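Folylpolyglutamate synthase (FolC) (Helicobacter pylori, PDB 6K8C) probably adds glutamate to dihydropteroate and to tetrahydrofolates in ATP-dependent ligase reactions, yielding dihydrofolate and folylpolyglutamates. Local coordinates at residues Arg30-Phe38 against Ser120-Met131. Residues are numbered along the deposited sequence; the frame is centred on the assembly and turned at random.
Sequences RFIQIYKDF and SYFEYATLLAVM
F31 pairs with E123 and Y35 with L127 in the register of two helices that run in the same general direction. The segment axes are 11.4 Å apart and cross at -28°. L127 makes a knob-into-hole contact, its side chain sitting among F31, I34, Y35 and F38. Helices 28-41 and 121-132 thus pack together in this folylpolyglutamate synthase; 120-131 belongs to the Mur ligase middle domain, of the P-loop NTPase clan.

The polar end of the contact coincides with the start of helix 121-131. S120 and E123 form a capping box: E123 N donates to S120 OG, and S120 N donates to E123 OE1 at 2.9 Å. The latter N-H meets OE1 from above the carboxylate plane. R30 NE reaches the syn side of the same oxygen at 3.1 Å, with OE1 in the guanidinium plane. The R30 chain bends at chi3 (62°), bringing NE and NH2 to the carboxylate. The second bond of this salt bridge, R30 NH2 to E123 OE2, is weak. F31 N donates to a water whose O lies 2.7 Å from E123 OE2.

Farther along the helices, past the carboxylate, the contact is apolar. The F31 ring lies along the E123 stem, with CD1 3.5 Å from E123 CG. Its CZ meets T126 CG2 and L127 CD2. The T126 hydroxyl pairs with S151. L127 CD1 touches I34 CG2, while CD2 approaches the Y35 ring at its edge. F115 of helix 114-118 also touches I34 and L127.

F38 completes the far end. V130 CG1 lies 3.7 Å from F38 CE2, and M131 SD makes a Met-aromatic contact at the ring edge, 3.7 Å from F38 CE1.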
loop_
_atom_site.group_PDB
_atom_site.type_symbol
_atom_site.label_atom_id
_atom_site.label_comp_id
_atom_site.label_asym_id
_atom_site.label_seq_id
_atom_site.Cartn_x
_atom_site.Cartn_y
_atom_site.Cartn_z
ATOM N N ARG A 30 0.073 -21.493 -12.400
ATOM C CA ARG A 30 0.490 -22.068 -11.125
ATOM C C ARG A 30 -0.482 -21.702 -10.012
ATOM O O ARG A 30 -1.046 -22.580 -9.349
ATOM C CB ARG A 30 1.912 -21.622 -10.767
ATOM C CG ARG A 30 2.441 -22.302 -9.507
ATOM C CD ARG A 30 3.869 -21.892 -9.158
ATOM N NE ARG A 30 3.987 -20.463 -8.873
ATOM C CZ ARG A 30 4.660 -19.610 -9.634
ATOM N NH1 ARG A 30 5.279 -20.048 -10.726
ATOM N NH2 ARG A 30 4.717 -18.325 -9.308
ATOM N N PHE A 31 -0.695 -20.402 -9.781
ATOM C CA PHE A 31 -1.514 -20.046 -8.628
ATOM C C PHE A 31 -2.976 -20.411 -8.832
ATOM O O PHE A 31 -3.661 -20.758 -7.862
ATOM C CB PHE A 31 -1.404 -18.565 -8.278
ATOM C CG PHE A 31 -2.016 -18.246 -6.948
ATOM C CD1 PHE A 31 -1.416 -18.688 -5.786
ATOM C CD2 PHE A 31 -3.222 -17.570 -6.860
ATOM C CE1 PHE A 31 -1.974 -18.429 -4.553
ATOM C CE2 PHE A 31 -3.791 -17.309 -5.629
ATOM C CZ PHE A 31 -3.165 -17.738 -4.470
ATOM N N ILE A 32 -3.476 -20.336 -10.068
ATOM C CA ILE A 32 -4.829 -20.824 -10.337
ATOM C C ILE A 32 -4.962 -22.263 -9.861
ATOM O O ILE A 32 -5.959 -22.641 -9.230
ATOM C CB ILE A 32 -5.165 -20.686 -11.833
ATOM C CG1 ILE A 32 -5.294 -19.214 -12.221
ATOM C CG2 ILE A 32 -6.456 -21.431 -12.163
ATOM C CD1 ILE A 32 -5.071 -18.952 -13.695
ATOM N N GLN A 33 -3.938 -23.078 -10.121
ATOM C CA GLN A 33 -3.940 -24.454 -9.640
ATOM C C GLN A 33 -3.733 -24.514 -8.131
ATOM O O GLN A 33 -4.398 -25.298 -7.442
ATOM C CB GLN A 33 -2.860 -25.252 -10.372
ATOM C CG GLN A 33 -2.813 -26.723 -10.026
ATOM C CD GLN A 33 -1.618 -27.420 -10.650
ATOM O OE1 GLN A 33 -0.873 -26.824 -11.432
ATOM N NE2 GLN A 33 -1.425 -28.687 -10.304
ATOM N N ILE A 34 -2.817 -23.697 -7.598
ATOM C CA ILE A 34 -2.605 -23.666 -6.152
ATOM C C ILE A 34 -3.910 -23.346 -5.439
ATOM O O ILE A 34 -4.295 -24.016 -4.472
ATOM C CB ILE A 34 -1.510 -22.647 -5.779
ATOM C CG1 ILE A 34 -0.121 -23.151 -6.174
ATOM C CG2 ILE A 34 -1.541 -22.354 -4.275
ATOM C CD1 ILE A 34 0.945 -22.067 -6.121
ATOM N N TYR A 35 -4.612 -22.311 -5.912
ATOM C CA TYR A 35 -5.808 -21.848 -5.217
ATOM C C TYR A 35 -6.921 -22.886 -5.283
ATOM O O TYR A 35 -7.652 -23.083 -4.305
ATOM C CB TYR A 35 -6.272 -20.502 -5.792
ATOM C CG TYR A 35 -7.381 -19.883 -4.975
ATOM C CD1 TYR A 35 -7.186 -19.583 -3.634
ATOM C CD2 TYR A 35 -8.633 -19.639 -5.527
ATOM C CE1 TYR A 35 -8.196 -19.046 -2.868
ATOM C CE2 TYR A 35 -9.654 -19.091 -4.764
ATOM C CZ TYR A 35 -9.424 -18.799 -3.436
ATOM O OH TYR A 35 -10.425 -18.261 -2.662
ATOM N N LYS A 36 -7.059 -23.564 -6.424
ATOM C CA LYS A 36 -8.047 -24.634 -6.537
ATOM C C LYS A 36 -7.777 -25.732 -5.516
ATOM O O LYS A 36 -8.699 -26.217 -4.849
ATOM C CB LYS A 36 -8.048 -25.200 -7.958
ATOM C CG LYS A 36 -9.439 -25.417 -8.544
ATOM C CD LYS A 36 -10.015 -24.118 -9.110
ATOM C CE LYS A 36 -11.309 -24.365 -9.881
ATOM N NZ LYS A 36 -11.582 -23.291 -10.877
ATOM N N ASP A 37 -6.507 -26.121 -5.368
ATOM C CA ASP A 37 -6.142 -27.106 -4.353
ATOM C C ASP A 37 -6.431 -26.590 -2.952
ATOM O O ASP A 37 -6.888 -27.346 -2.087
ATOM C CB ASP A 37 -4.664 -27.472 -4.474
ATOM C CG ASP A 37 -4.363 -28.281 -5.711
ATOM O OD1 ASP A 37 -5.297 -28.543 -6.498
ATOM O OD2 ASP A 37 -3.187 -28.657 -5.893
ATOM N N PHE A 38 -6.149 -25.307 -2.700
ATOM C CA PHE A 38 -6.433 -24.736 -1.388
ATOM C C PHE A 38 -7.914 -24.853 -1.051
ATOM O O PHE A 38 -8.282 -25.238 0.066
ATOM C CB PHE A 38 -5.999 -23.264 -1.325
ATOM C CG PHE A 38 -6.535 -22.537 -0.120
ATOM C CD1 PHE A 38 -5.859 -22.583 1.086
ATOM C CD2 PHE A 38 -7.735 -21.849 -0.183
ATOM C CE1 PHE A 38 -6.357 -21.940 2.201
ATOM C CE2 PHE A 38 -8.242 -21.209 0.929
ATOM C CZ PHE A 38 -7.550 -21.246 2.121
ATOM N N SER A 120 4.993 -19.065 -4.642
ATOM C CA SER A 120 5.932 -17.966 -4.503
ATOM C C SER A 120 5.700 -17.263 -3.166
ATOM O O SER A 120 4.711 -17.501 -2.469
ATOM C CB SER A 120 5.770 -16.971 -5.651
ATOM O OG SER A 120 4.618 -16.158 -5.463
ATOM N N TYR A 121 6.629 -16.370 -2.820
ATOM C CA TYR A 121 6.503 -15.584 -1.597
ATOM C C TYR A 121 5.149 -14.878 -1.525
ATOM O O TYR A 121 4.400 -15.032 -0.551
ATOM C CB TYR A 121 7.655 -14.577 -1.533
ATOM C CG TYR A 121 7.682 -13.673 -0.321
ATOM C CD1 TYR A 121 6.982 -12.473 -0.311
ATOM C CD2 TYR A 121 8.439 -14.001 0.797
ATOM C CE1 TYR A 121 7.018 -11.638 0.784
ATOM C CE2 TYR A 121 8.484 -13.169 1.898
ATOM C CZ TYR A 121 7.772 -11.985 1.885
ATOM O OH TYR A 121 7.814 -11.145 2.973
ATOM N N PHE A 122 4.808 -14.117 -2.562
ATOM C CA PHE A 122 3.560 -13.363 -2.532
ATOM C C PHE A 122 2.347 -14.277 -2.638
ATOM O O PHE A 122 1.306 -13.988 -2.040
ATOM C CB PHE A 122 3.535 -12.321 -3.651
ATOM C CG PHE A 122 2.302 -11.450 -3.633
ATOM C CD1 PHE A 122 2.124 -10.506 -2.636
ATOM C CD2 PHE A 122 1.314 -11.598 -4.596
ATOM C CE1 PHE A 122 0.985 -9.707 -2.607
ATOM C CE2 PHE A 122 0.176 -10.806 -4.572
ATOM C CZ PHE A 122 0.012 -9.861 -3.578
ATOM N N GLU A 123 2.461 -15.384 -3.382
ATOM C CA GLU A 123 1.359 -16.341 -3.449
ATOM C C GLU A 123 1.065 -16.945 -2.081
ATOM O O GLU A 123 -0.102 -17.161 -1.729
ATOM C CB GLU A 123 1.672 -17.434 -4.480
ATOM C CG GLU A 123 1.600 -16.913 -5.923
ATOM C CD GLU A 123 2.218 -17.856 -6.933
ATOM O OE1 GLU A 123 2.789 -18.894 -6.531
ATOM O OE2 GLU A 123 2.127 -17.557 -8.140
ATOM N N TYR A 124 2.107 -17.215 -1.286
ATOM C CA TYR A 124 1.886 -17.743 0.058
ATOM C C TYR A 124 1.247 -16.700 0.969
ATOM O O TYR A 124 0.376 -17.030 1.785
ATOM C CB TYR A 124 3.200 -18.237 0.661
ATOM C CG TYR A 124 2.992 -19.126 1.862
ATOM C CD1 TYR A 124 2.297 -20.326 1.748
ATOM C CD2 TYR A 124 3.468 -18.760 3.113
ATOM C CE1 TYR A 124 2.096 -21.141 2.844
ATOM C CE2 TYR A 124 3.272 -19.570 4.212
ATOM C CZ TYR A 124 2.585 -20.757 4.071
ATOM O OH TYR A 124 2.387 -21.559 5.164
ATOM N N ALA A 125 1.684 -15.439 0.861
ATOM C CA ALA A 125 1.040 -14.365 1.614
ATOM C C ALA A 125 -0.446 -14.286 1.289
ATOM O O ALA A 125 -1.276 -14.071 2.181
ATOM C CB ALA A 125 1.726 -13.028 1.316
ATOM N N THR A 126 -0.798 -14.475 0.013
ATOM C CA THR A 126 -2.201 -14.454 -0.393
ATOM C C THR A 126 -2.994 -15.562 0.294
ATOM O O THR A 126 -4.095 -15.325 0.802
ATOM C CB THR A 126 -2.307 -14.573 -1.918
ATOM O OG1 THR A 126 -1.617 -13.475 -2.533
ATOM C CG2 THR A 126 -3.764 -14.555 -2.372
ATOM N N LEU A 127 -2.452 -16.785 0.319
ATOM C CA LEU A 127 -3.147 -17.875 1.001
ATOM C C LEU A 127 -3.270 -17.601 2.491
ATOM O O LEU A 127 -4.296 -17.918 3.103
ATOM C CB LEU A 127 -2.429 -19.211 0.771
ATOM C CG LEU A 127 -2.412 -19.777 -0.650
ATOM C CD1 LEU A 127 -1.797 -21.180 -0.630
ATOM C CD2 LEU A 127 -3.806 -19.809 -1.265
ATOM N N LEU A 128 -2.226 -17.028 3.099
ATOM C CA LEU A 128 -2.307 -16.670 4.508
ATOM C C LEU A 128 -3.433 -15.669 4.753
ATOM O O LEU A 128 -4.161 -15.772 5.750
ATOM C CB LEU A 128 -0.968 -16.103 4.985
ATOM C CG LEU A 128 0.181 -17.091 5.203
ATOM C CD1 LEU A 128 1.478 -16.337 5.444
ATOM C CD2 LEU A 128 -0.129 -18.033 6.358
ATOM N N ALA A 129 -3.596 -14.699 3.852
ATOM C CA ALA A 129 -4.685 -13.736 3.994
ATOM C C ALA A 129 -6.042 -14.429 3.946
ATOM O O ALA A 129 -6.927 -14.136 4.758
ATOM C CB ALA A 129 -4.587 -12.661 2.906
ATOM N N VAL A 130 -6.226 -15.352 2.999
ATOM C CA VAL A 130 -7.500 -16.060 2.893
ATOM C C VAL A 130 -7.746 -16.904 4.136
ATOM O O VAL A 130 -8.874 -16.975 4.639
ATOM C CB VAL A 130 -7.538 -16.917 1.616
ATOM C CG1 VAL A 130 -8.880 -17.659 1.509
ATOM C CG2 VAL A 130 -7.288 -16.059 0.393
ATOM N N MET A 131 -6.699 -17.559 4.652
ATOM C CA MET A 131 -6.847 -18.345 5.875
ATOM C C MET A 131 -7.256 -17.456 7.043
ATOM O O MET A 131 -8.159 -17.796 7.820
ATOM C CB MET A 131 -5.541 -19.079 6.195
ATOM C CG MET A 131 -5.326 -20.357 5.406
ATOM S SD MET A 131 -6.489 -21.672 5.845
ATOM C CE MET A 131 -6.040 -21.959 7.553
HETATM O O HOH W 1 1.112 -18.279 -10.508
#